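Branched-chain alpha-ketoacid decarboxylase (Lactococcus lactis, PDB 2VBF) probably decarboxylates branched-chain and aromatic alpha-keto acids to aldehydes, using thiamine diphosphate and one magnesium ion per subunit. Local coordinates at residues E42-P47 with I67-E72; D49-F54 with A90-F95; I371-P376 with R523-F528. All blocks are in the same frame, centred on the assembly; numbering follows the deposited sequence.

Contact 1. Residues E42-P47 with I67-E72. With TPP (thiamine diphosphate), chain D.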
loop_
_atom_site.group_PDB
_atom_site.type_symbol
_atom_site.label_atom_id
_atom_site.label_comp_id
_atom_site.label_asym_id
_atom_site.label_seq_id
_atom_site.Cartn_x
_atom_site.Cartn_y
_atom_site.Cartn_z
ATOM N N GLU A 42 -1.413 -16.322 -15.659
ATOM C CA GLU A 42 -2.061 -16.011 -14.391
ATOM C C GLU A 42 -2.120 -14.500 -14.269
ATOM O O GLU A 42 -1.150 -13.838 -14.616
ATOM C CB GLU A 42 -1.252 -16.577 -13.207
ATOM C CG GLU A 42 -1.443 -18.066 -12.922
ATOM C CD GLU A 42 -0.531 -18.995 -13.711
ATOM O OE1 GLU A 42 0.481 -18.562 -14.308
ATOM O OE2 GLU A 42 -0.816 -20.209 -13.709
ATOM N N ILE A 43 -3.243 -13.968 -13.775
ATOM C CA ILE A 43 -3.392 -12.530 -13.513
ATOM C C ILE A 43 -3.732 -12.338 -12.049
ATOM O O ILE A 43 -4.636 -12.992 -11.515
ATOM C CB ILE A 43 -4.480 -11.874 -14.402
ATOM C CG1 ILE A 43 -4.092 -12.037 -15.875
ATOM C CG2 ILE A 43 -4.698 -10.402 -14.046
ATOM C CD1 ILE A 43 -5.027 -11.377 -16.878
ATOM N N PHE A 44 -2.993 -11.437 -11.413
ATOM C CA PHE A 44 -3.198 -11.132 -9.993
ATOM C C PHE A 44 -4.070 -9.896 -9.812
ATOM O O PHE A 44 -4.450 -9.237 -10.773
ATOM C CB PHE A 44 -1.848 -10.986 -9.309
ATOM C CG PHE A 44 -0.976 -12.198 -9.480
ATOM C CD1 PHE A 44 -1.203 -13.339 -8.719
ATOM C CD2 PHE A 44 0.023 -12.222 -10.431
ATOM C CE1 PHE A 44 -0.418 -14.478 -8.895
ATOM C CE2 PHE A 44 0.826 -13.353 -10.614
ATOM C CZ PHE A 44 0.597 -14.484 -9.840
ATOM N N GLY A 45 -4.431 -9.622 -8.563
ATOM C CA GLY A 45 -5.105 -8.377 -8.226
ATOM C C GLY A 45 -6.283 -8.495 -7.283
ATOM O O GLY A 45 -6.448 -9.490 -6.588
ATOM N N VAL A 46 -7.128 -7.478 -7.313
ATOM C CA VAL A 46 -8.267 -7.378 -6.407
ATOM C C VAL A 46 -9.460 -6.828 -7.164
ATOM O O VAL A 46 -9.329 -5.825 -7.895
ATOM C CB VAL A 46 -7.961 -6.471 -5.187
ATOM C CG1 VAL A 46 -9.199 -6.336 -4.242
ATOM C CG2 VAL A 46 -6.744 -6.985 -4.395
ATOM N N PRO A 47 -10.633 -7.484 -7.013
ATOM C CA PRO A 47 -11.815 -6.973 -7.698
ATOM C C PRO A 47 -12.344 -5.632 -7.193
ATOM O O PRO A 47 -12.102 -5.253 -6.050
ATOM C CB PRO A 47 -12.885 -8.057 -7.423
ATOM C CG PRO A 47 -12.170 -9.216 -6.934
ATOM C CD PRO A 47 -10.953 -8.695 -6.235
ATOM N N ILE A 67 -5.907 -15.145 -10.044
ATOM C CA ILE A 67 -5.417 -15.451 -8.708
ATOM C C ILE A 67 -5.576 -14.190 -7.862
ATOM O O ILE A 67 -4.726 -13.301 -7.887
ATOM C CB ILE A 67 -3.977 -15.970 -8.737
ATOM C CG1 ILE A 67 -3.911 -17.224 -9.631
ATOM C CG2 ILE A 67 -3.490 -16.300 -7.321
ATOM C CD1 ILE A 67 -2.615 -17.969 -9.576
ATOM N N GLY A 68 -6.679 -14.128 -7.121
ATOM C CA GLY A 68 -7.037 -12.915 -6.380
ATOM C C GLY A 68 -6.183 -12.808 -5.145
ATOM O O GLY A 68 -5.951 -13.810 -4.471
ATOM N N ASN A 69 -5.707 -11.593 -4.862
ATOM C CA ASN A 69 -4.908 -11.294 -3.668
ATOM C C ASN A 69 -5.768 -10.694 -2.546
ATOM O O ASN A 69 -6.884 -10.239 -2.793
ATOM C CB ASN A 69 -3.824 -10.288 -4.051
ATOM C CG ASN A 69 -2.839 -10.866 -5.030
ATOM O OD1 ASN A 69 -2.965 -10.683 -6.231
ATOM N ND2 ASN A 69 -1.873 -11.623 -4.522
ATOM N N ALA A 70 -5.224 -10.674 -1.321
ATOM C CA ALA A 70 -5.895 -10.020 -0.198
ATOM C C ALA A 70 -5.891 -8.494 -0.392
ATOM O O ALA A 70 -6.927 -7.843 -0.192
ATOM C CB ALA A 70 -5.229 -10.415 1.121
ATOM N N ASN A 71 -4.744 -7.925 -0.781
ATOM C CA ASN A 71 -4.657 -6.502 -1.099
ATOM C C ASN A 71 -3.847 -6.195 -2.362
ATOM O O ASN A 71 -3.118 -7.051 -2.893
ATOM C CB ASN A 71 -4.208 -5.642 0.105
ATOM C CG ASN A 71 -2.764 -5.851 0.522
ATOM O OD1 ASN A 71 -1.858 -6.031 -0.294
ATOM N ND2 ASN A 71 -2.530 -5.754 1.831
ATOM N N GLU A 72 -3.978 -4.959 -2.826
ATOM C CA GLU A 72 -3.354 -4.534 -4.087
ATOM C C GLU A 72 -1.842 -4.351 -4.030
ATOM O O GLU A 72 -1.140 -4.614 -5.020
ATOM C CB GLU A 72 -4.006 -3.262 -4.622
ATOM C CG GLU A 72 -5.435 -3.477 -5.068
ATOM C CD GLU A 72 -6.468 -3.308 -3.953
ATOM O OE1 GLU A 72 -6.111 -3.236 -2.747
ATOM O OE2 GLU A 72 -7.668 -3.246 -4.297
HETATM N "N1'" TPP D . -9.995 -2.512 -3.227
HETATM C "C2'" TPP D . -9.972 -1.403 -2.410
HETATM C CM2 TPP D . -8.677 -0.948 -1.814
HETATM N "N3'" TPP D . -11.137 -0.735 -2.169
HETATM C "C4'" TPP D . -12.333 -1.160 -2.720
HETATM N "N4'" TPP D . -13.412 -0.430 -2.465
HETATM C "C5'" TPP D . -12.372 -2.301 -3.534
HETATM C "C6'" TPP D . -11.178 -2.975 -3.774
HETATM C "C7'" TPP D . -13.691 -2.802 -4.130
HETATM N N3 TPP D . -14.615 -3.325 -3.116
HETATM C C2 TPP D . -15.652 -2.621 -2.511
HETATM S S1 TPP D . -16.528 -3.433 -1.417
HETATM C C5 TPP D . -15.619 -4.741 -1.683
HETATM C C4 TPP D . -14.605 -4.592 -2.635
HETATM C CM4 TPP D . -13.633 -5.661 -3.063
HETATM C C6 TPP D . -15.978 -5.977 -0.906
HETATM C C7 TPP D . -15.819 -5.839 0.606
HETATM O O7 TPP D . -16.111 -7.128 1.119
HETATM P PA TPP D . -16.421 -7.390 2.679
HETATM O O1A TPP D . -15.402 -6.576 3.462
HETATM O O2A TPP D . -16.292 -8.876 2.912
HETATM O O3A TPP D . -17.872 -6.765 2.920
HETATM P PB TPP D . -19.313 -7.513 2.847
HETATM O O1B TPP D . -20.090 -6.773 1.800
HETATM O O2B TPP D . -19.929 -7.384 4.206
HETATM O O3B TPP D . -19.070 -8.959 2.511
HETATM O O HOH W 1 -8.497 -3.295 -6.880
#
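Val46 and Glu72 bring their side chains together at about a right angle, beside the aminopyrimidine of thiamine diphosphate. The Glu72 chain bends at its second torsion (chi2 88°), which carries OE2 to 3.4 Å from Val46 CB and to 2.7 Å from N1' of the cofactor, the glutamate-to-N1' pairing familiar in thiamine diphosphate enzymes. One water donates to both Glu72 OE2 and Val46 O, tying the carboxylate to the opposing backbone. Val46 CG1 lies between Glu72 OE2 and cofactor atom C6', 3.9 Å from the latter, and Val46 CG2 packs 3.6 Å from Asn69 O. Asn69 occupies both polar atoms of Gly45. Its OD1 accepts from Gly45 N (3.0 Å) in the carbonyl plane, and its backbone N donates to Gly45 O (2.8 Å) almost straight, at 174°. The Asn69 side-chain amide is inclined 45° to the Phe44 ring. Phe44 and Ile67 run alongside each other, with Phe44 CD1 3.8 Å from Ile67 CB. In the parallel sheet, strand 42-45 lies between strands 65-68 and 89-94, and helix 52-60 links it to 65-68 in a beta-alpha-beta unit. Helix 72-86 packs on Phe44 and Asn69 through Met78, helix 462-467 reaches Ile67 and Asn69 through Leu464, and Tyr482 of the second subunit packs against Val46.

Contact 2. Residues D49-F54 with A90-F95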
loop_
_atom_site.group_PDB
_atom_site.type_symbol
_atom_site.label_atom_id
_atom_site.label_comp_id
_atom_site.label_asym_id
_atom_site.label_seq_id
_atom_site.Cartn_x
_atom_site.Cartn_y
_atom_site.Cartn_z
ATOM N N ASP A 49 -15.989 -2.856 -8.426
ATOM C CA ASP A 49 -17.110 -2.743 -9.359
ATOM C C ASP A 49 -16.667 -2.255 -10.757
ATOM O O ASP A 49 -17.245 -2.659 -11.756
ATOM C CB ASP A 49 -18.287 -1.932 -8.772
ATOM C CG ASP A 49 -18.010 -0.445 -8.671
ATOM O OD1 ASP A 49 -16.913 -0.052 -8.225
ATOM O OD2 ASP A 49 -18.908 0.348 -9.028
ATOM N N TYR A 50 -15.602 -1.453 -10.820
ATOM C CA TYR A 50 -15.092 -0.933 -12.093
ATOM C C TYR A 50 -14.295 -1.973 -12.901
ATOM O O TYR A 50 -13.833 -1.657 -14.007
ATOM C CB TYR A 50 -14.209 0.301 -11.848
ATOM C CG TYR A 50 -14.884 1.472 -11.145
ATOM C CD1 TYR A 50 -16.201 1.822 -11.426
ATOM C CD2 TYR A 50 -14.191 2.253 -10.207
ATOM C CE1 TYR A 50 -16.810 2.912 -10.800
ATOM C CE2 TYR A 50 -14.796 3.316 -9.570
ATOM C CZ TYR A 50 -16.108 3.650 -9.872
ATOM O OH TYR A 50 -16.702 4.734 -9.253
ATOM N N ASN A 51 -14.105 -3.189 -12.386
ATOM C CA ASN A 51 -13.420 -4.224 -13.174
ATOM C C ASN A 51 -14.091 -5.605 -13.244
ATOM O O ASN A 51 -13.502 -6.537 -13.782
ATOM C CB ASN A 51 -11.942 -4.341 -12.764
ATOM C CG ASN A 51 -11.738 -4.939 -11.391
ATOM O OD1 ASN A 51 -12.536 -5.754 -10.930
ATOM N ND2 ASN A 51 -10.619 -4.584 -10.750
ATOM N N LEU A 52 -15.312 -5.734 -12.714
ATOM C CA LEU A 52 -15.936 -7.055 -12.591
ATOM C C LEU A 52 -16.288 -7.679 -13.939
ATOM O O LEU A 52 -16.124 -8.878 -14.110
ATOM C CB LEU A 52 -17.170 -7.004 -11.687
ATOM C CG LEU A 52 -16.916 -6.594 -10.231
ATOM C CD1 LEU A 52 -18.225 -6.621 -9.439
ATOM C CD2 LEU A 52 -15.859 -7.449 -9.533
ATOM N N GLN A 53 -16.745 -6.869 -14.894
ATOM C CA GLN A 53 -17.112 -7.370 -16.219
ATOM C C GLN A 53 -15.869 -7.926 -16.939
ATOM O O GLN A 53 -15.914 -8.994 -17.548
ATOM C CB GLN A 53 -17.790 -6.262 -17.039
ATOM C CG GLN A 53 -19.234 -5.897 -16.615
ATOM C CD GLN A 53 -19.308 -5.101 -15.316
ATOM O OE1 GLN A 53 -18.685 -5.465 -14.322
ATOM N NE2 GLN A 53 -20.075 -4.015 -15.318
ATOM N N PHE A 54 -14.754 -7.201 -16.859
ATOM C CA PHE A 54 -13.498 -7.677 -17.423
ATOM C C PHE A 54 -13.035 -8.933 -16.677
ATOM O O PHE A 54 -12.534 -9.865 -17.289
ATOM C CB PHE A 54 -12.428 -6.577 -17.387
ATOM C CG PHE A 54 -11.080 -7.011 -17.911
ATOM C CD1 PHE A 54 -10.936 -7.480 -19.214
ATOM C CD2 PHE A 54 -9.950 -6.947 -17.102
ATOM C CE1 PHE A 54 -9.705 -7.882 -19.687
ATOM C CE2 PHE A 54 -8.724 -7.346 -17.570
ATOM C CZ PHE A 54 -8.587 -7.815 -18.863
ATOM N N ALA A 90 1.034 -9.645 -15.308
ATOM C CA ALA A 90 -0.083 -8.705 -15.251
ATOM C C ALA A 90 -0.856 -8.790 -13.938
ATOM O O ALA A 90 -1.024 -9.868 -13.337
ATOM C CB ALA A 90 -1.036 -8.919 -16.446
ATOM N N PHE A 91 -1.302 -7.627 -13.472
ATOM C CA PHE A 91 -2.273 -7.588 -12.377
ATOM C C PHE A 91 -3.343 -6.527 -12.650
ATOM O O PHE A 91 -3.141 -5.625 -13.453
ATOM C CB PHE A 91 -1.605 -7.439 -11.004
ATOM C CG PHE A 91 -1.026 -6.074 -10.719
ATOM C CD1 PHE A 91 -1.696 -5.179 -9.892
ATOM C CD2 PHE A 91 0.217 -5.715 -11.222
ATOM C CE1 PHE A 91 -1.165 -3.927 -9.624
ATOM C CE2 PHE A 91 0.766 -4.469 -10.945
ATOM C CZ PHE A 91 0.072 -3.575 -10.142
ATOM N N LEU A 92 -4.489 -6.713 -12.006
ATOM C CA LEU A 92 -5.695 -5.939 -12.234
ATOM C C LEU A 92 -6.115 -5.249 -10.947
ATOM O O LEU A 92 -6.253 -5.907 -9.901
ATOM C CB LEU A 92 -6.818 -6.881 -12.688
ATOM C CG LEU A 92 -8.217 -6.297 -12.891
ATOM C CD1 LEU A 92 -8.251 -5.240 -13.989
ATOM C CD2 LEU A 92 -9.248 -7.424 -13.154
ATOM N N THR A 93 -6.375 -3.946 -11.021
ATOM C CA THR A 93 -6.865 -3.200 -9.861
ATOM C C THR A 93 -8.071 -2.378 -10.259
ATOM O O THR A 93 -8.438 -2.330 -11.436
ATOM C CB THR A 93 -5.775 -2.268 -9.298
ATOM O OG1 THR A 93 -5.393 -1.317 -10.302
ATOM C CG2 THR A 93 -4.557 -3.064 -8.856
ATOM N N THR A 94 -8.679 -1.730 -9.273
ATOM C CA THR A 94 -9.771 -0.809 -9.516
ATOM C C THR A 94 -9.261 0.636 -9.389
ATOM O O THR A 94 -8.320 0.931 -8.655
ATOM C CB THR A 94 -10.937 -1.123 -8.575
ATOM O OG1 THR A 94 -12.152 -0.547 -9.086
ATOM C CG2 THR A 94 -10.625 -0.646 -7.168
ATOM N N PHE A 95 -9.884 1.514 -10.168
ATOM C CA PHE A 95 -9.598 2.940 -10.215
ATOM C C PHE A 95 -9.369 3.590 -8.841
ATOM O O PHE A 95 -10.128 3.328 -7.893
ATOM C CB PHE A 95 -10.790 3.637 -10.884
ATOM C CG PHE A 95 -10.536 5.056 -11.254
ATOM C CD1 PHE A 95 -9.770 5.360 -12.365
ATOM C CD2 PHE A 95 -11.079 6.092 -10.522
ATOM C CE1 PHE A 95 -9.533 6.658 -12.724
ATOM C CE2 PHE A 95 -10.838 7.415 -10.880
ATOM C CZ PHE A 95 -10.060 7.690 -11.985
HETATM O O HOH W 2 -14.262 -0.513 -7.380
#
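The start of helix 52-60 docks on the C-terminal end of strand 89-94 in the N-terminal thiamine diphosphate-binding domain, where Tyr50, Asn51 and Phe54 meet Leu92, Thr94 and Phe95. Asn51 precedes the helix at the N-cap position, but its side chain makes no capping bond. With CG held between the backbone N and the carbonyl carbon (chi1 70°), its amide turns to the strand, and ND2 donates a weak bond to Thr93 O at 3.2 Å. A second weak bond from ND2 goes to Val46 O, while OD1 accepts from Gly48 N, so the amide ties the helix start to strand 89-94 and to the loop that follows strand 42-45. Leu92 fills the angle between Asn51 and Phe54. Leu92 CD1 meets the Phe54 ring at its edge, 3.9 Å from Phe54 CD2, and Leu92 CD2 lies 3.9 Å from Asn51 CG. Tyr50 crosses the strand end obliquely: its CB is 3.5 Å from Thr94 OG1, and its CD2 touches Phe95 CB at 3.7 Å. Asp49 OD1 sits above the centre of the Tyr50 ring, 3.7 Å from its plane, and accepts from a water that is also hydrogen-bonded to Thr94 OG1 (2.7 Å). This carboxylate oxygen accepts from His135 NE2 as well, and His135 stacks on Tyr50, whose OH bonds to His135 O. The side chain of Thr94 comes within about 4 Å of the cofactor, nearest atoms. Along strand 89-94 the residues alternate: Leu92 packs against the helix 52-60 segment, whereas Phe91 and Thr93 reach helices 72-86 and 97-111. Strands 42-45 and 116-122 flank it in the parallel sheet.

Contact 3. Residues I371-P376 with R523-F528; sequences IPSSAP and RTENEF
Two flat groups, the Asn526 amide and the Glu525 carboxylate, receive Ser373 in different ways. Ser373 O lies over one face of the amide, 3.2 Å from Asn526 CG, and Pro372 CB comes in at the OD1 end of that face at 3.5 Å. The carboxylate is gripped by two donors from a single face: Ser373 N lies 2.9 Å from Glu525 OE1 on the anti side, 22° out of plane, while Ser373 OG, 3.2 Å from Glu525 OE1, comes from well above it, 73° out. Glu525 reaches them with a chain extended beyond CG. Its OE2 forms a salt bridge with Arg381 and accepts from a water that also donates to Pro376 O. These donors, with the helix N-terminus close by, would tend to stabilise a negative charge on this buried group. Replacing Glu525 by an alanine would probably leave Ser373 N and OG without this acceptor and Arg381 without its salt-bridge partner, with the loop held here mainly by backbone bonds. Those bonds complete the join: Glu525 N donates to Ala375 O (3.0 Å), and Asn526 N weakly to Ser373 O. Ser373 OG also accepts from Ala375 N, closing an ST turn. On the helix side, Glu527 N donates to Thr524 OG1 (3.2 Å) and Thr524 N returns a bond to Glu527 OE1, the capping box that begins helix 525-537.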
loop_
_atom_site.group_PDB
_atom_site.type_symbol
_atom_site.label_atom_id
_atom_site.label_comp_id
_atom_site.label_asym_id
_atom_site.label_seq_id
_atom_site.Cartn_x
_atom_site.Cartn_y
_atom_site.Cartn_z
ATOM N N ILE A 371 28.402 -29.101 9.144
ATOM C CA ILE A 371 28.161 -30.160 10.115
ATOM C C ILE A 371 27.461 -29.502 11.296
ATOM O O ILE A 371 28.078 -28.710 11.994
ATOM C CB ILE A 371 29.478 -30.803 10.619
ATOM C CG1 ILE A 371 30.403 -31.213 9.459
ATOM C CG2 ILE A 371 29.160 -32.018 11.497
ATOM C CD1 ILE A 371 29.908 -32.403 8.668
ATOM N N PRO A 372 26.174 -29.822 11.523
ATOM C CA PRO A 372 25.473 -29.143 12.613
ATOM C C PRO A 372 25.927 -29.595 13.999
ATOM O O PRO A 372 26.446 -30.707 14.152
ATOM C CB PRO A 372 24.009 -29.528 12.393
ATOM C CG PRO A 372 24.063 -30.808 11.643
ATOM C CD PRO A 372 25.306 -30.774 10.811
ATOM N N SER A 373 25.749 -28.710 14.976
ATOM C CA SER A 373 25.902 -29.035 16.387
ATOM C C SER A 373 24.584 -28.717 17.101
ATOM O O SER A 373 23.602 -28.317 16.462
ATOM C CB SER A 373 27.038 -28.219 16.994
ATOM O OG SER A 373 26.673 -26.857 17.153
ATOM N N SER A 374 24.571 -28.879 18.421
ATOM C CA SER A 374 23.411 -28.527 19.226
ATOM C C SER A 374 23.369 -27.035 19.565
ATOM O O SER A 374 22.489 -26.602 20.304
ATOM C CB SER A 374 23.389 -29.359 20.516
ATOM O OG SER A 374 24.442 -28.979 21.388
ATOM N N ALA A 375 24.311 -26.253 19.030
ATOM C CA ALA A 375 24.405 -24.839 19.345
ATOM C C ALA A 375 23.154 -24.099 18.884
ATOM O O ALA A 375 22.544 -24.477 17.884
ATOM C CB ALA A 375 25.636 -24.222 18.700
ATOM N N PRO A 376 22.772 -23.043 19.614
ATOM C CA PRO A 376 21.686 -22.198 19.114
ATOM C C PRO A 376 22.062 -21.605 17.762
ATOM O O PRO A 376 23.233 -21.333 17.512
ATOM C CB PRO A 376 21.578 -21.092 20.171
ATOM C CG PRO A 376 22.238 -21.643 21.396
ATOM C CD PRO A 376 23.314 -22.547 20.890
ATOM N N ARG A 523 15.332 -23.584 16.804
ATOM C CA ARG A 523 16.240 -22.809 17.655
ATOM C C ARG A 523 17.723 -23.176 17.529
ATOM O O ARG A 523 18.591 -22.336 17.795
ATOM C CB ARG A 523 15.807 -22.924 19.124
ATOM C CG ARG A 523 14.437 -22.319 19.413
ATOM C CD ARG A 523 14.011 -22.549 20.858
ATOM N NE ARG A 523 12.684 -21.997 21.156
ATOM C CZ ARG A 523 12.435 -20.732 21.501
ATOM N NH1 ARG A 523 13.415 -19.845 21.602
ATOM N NH2 ARG A 523 11.181 -20.348 21.743
ATOM N N THR A 524 18.021 -24.414 17.136
ATOM C CA THR A 524 19.398 -24.910 17.107
ATOM C C THR A 524 19.801 -25.332 15.694
ATOM O O THR A 524 18.954 -25.490 14.811
ATOM C CB THR A 524 19.585 -26.137 18.052
ATOM O OG1 THR A 524 18.898 -27.264 17.497
ATOM C CG2 THR A 524 19.046 -25.842 19.465
ATOM N N GLU A 525 21.099 -25.517 15.484
ATOM C CA GLU A 525 21.607 -25.949 14.185
ATOM C C GLU A 525 21.081 -27.329 13.810
ATOM O O GLU A 525 20.751 -27.559 12.660
ATOM C CB GLU A 525 23.127 -25.971 14.150
ATOM C CG GLU A 525 23.815 -24.642 14.453
ATOM C CD GLU A 525 25.328 -24.742 14.376
ATOM O OE1 GLU A 525 25.848 -25.871 14.222
ATOM O OE2 GLU A 525 26.009 -23.700 14.475
ATOM N N ASN A 526 21.024 -28.252 14.771
ATOM C CA ASN A 526 20.509 -29.603 14.511
ATOM C C ASN A 526 19.065 -29.584 14.046
ATOM O O ASN A 526 18.681 -30.305 13.120
ATOM C CB ASN A 526 20.577 -30.475 15.775
ATOM C CG ASN A 526 21.961 -31.015 16.050
ATOM O OD1 ASN A 526 22.739 -31.276 15.132
ATOM N ND2 ASN A 526 22.275 -31.202 17.329
ATOM N N GLU A 527 18.260 -28.771 14.724
ATOM C CA GLU A 527 16.862 -28.607 14.364
ATOM C C GLU A 527 16.724 -28.023 12.962
ATOM O O GLU A 527 15.874 -28.462 12.199
ATOM C CB GLU A 527 16.148 -27.711 15.374
ATOM C CG GLU A 527 15.828 -28.416 16.680
ATOM C CD GLU A 527 15.541 -27.459 17.816
ATOM O OE1 GLU A 527 15.440 -26.245 17.566
ATOM O OE2 GLU A 527 15.419 -27.926 18.973
ATOM N N PHE A 528 17.576 -27.060 12.627
ATOM C CA PHE A 528 17.536 -26.441 11.298
ATOM C C PHE A 528 17.802 -27.450 10.182
ATOM O O PHE A 528 17.036 -27.545 9.222
ATOM C CB PHE A 528 18.516 -25.286 11.170
ATOM C CG PHE A 528 18.469 -24.636 9.819
ATOM C CD1 PHE A 528 17.450 -23.744 9.506
ATOM C CD2 PHE A 528 19.392 -24.967 8.838
ATOM C CE1 PHE A 528 17.370 -23.178 8.241
ATOM C CE2 PHE A 528 19.324 -24.393 7.583
ATOM C CZ PHE A 528 18.309 -23.496 7.291
HETATM O O HOH W 3 24.941 -21.425 15.248
#

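Contacts 1 and 2 are neighbours, their centres 9 Å apart, and their segments alternate along the chain. Both belong to the N-terminal parallel sheet, where strands 42-45 and 89-94 lie side by side and Leu92 bridges to Phe44 and Val46 through backbone bonds. Contact 1 supplies Val46, Pro47 and Glu72 to a cofactor pocket whose diphosphate end is held by the second subunit; contact 2 lies beside it, Thr94 near the cofactor. Contact 3 follows both in sequence and stands about 39 and 48 Å away, centre to centre, at the surface. It fastens the loop before helix 379-389 to the C-terminal domain, whose six-stranded parallel sheet repeats the 2-1-3-4-6-5 strand order of the first.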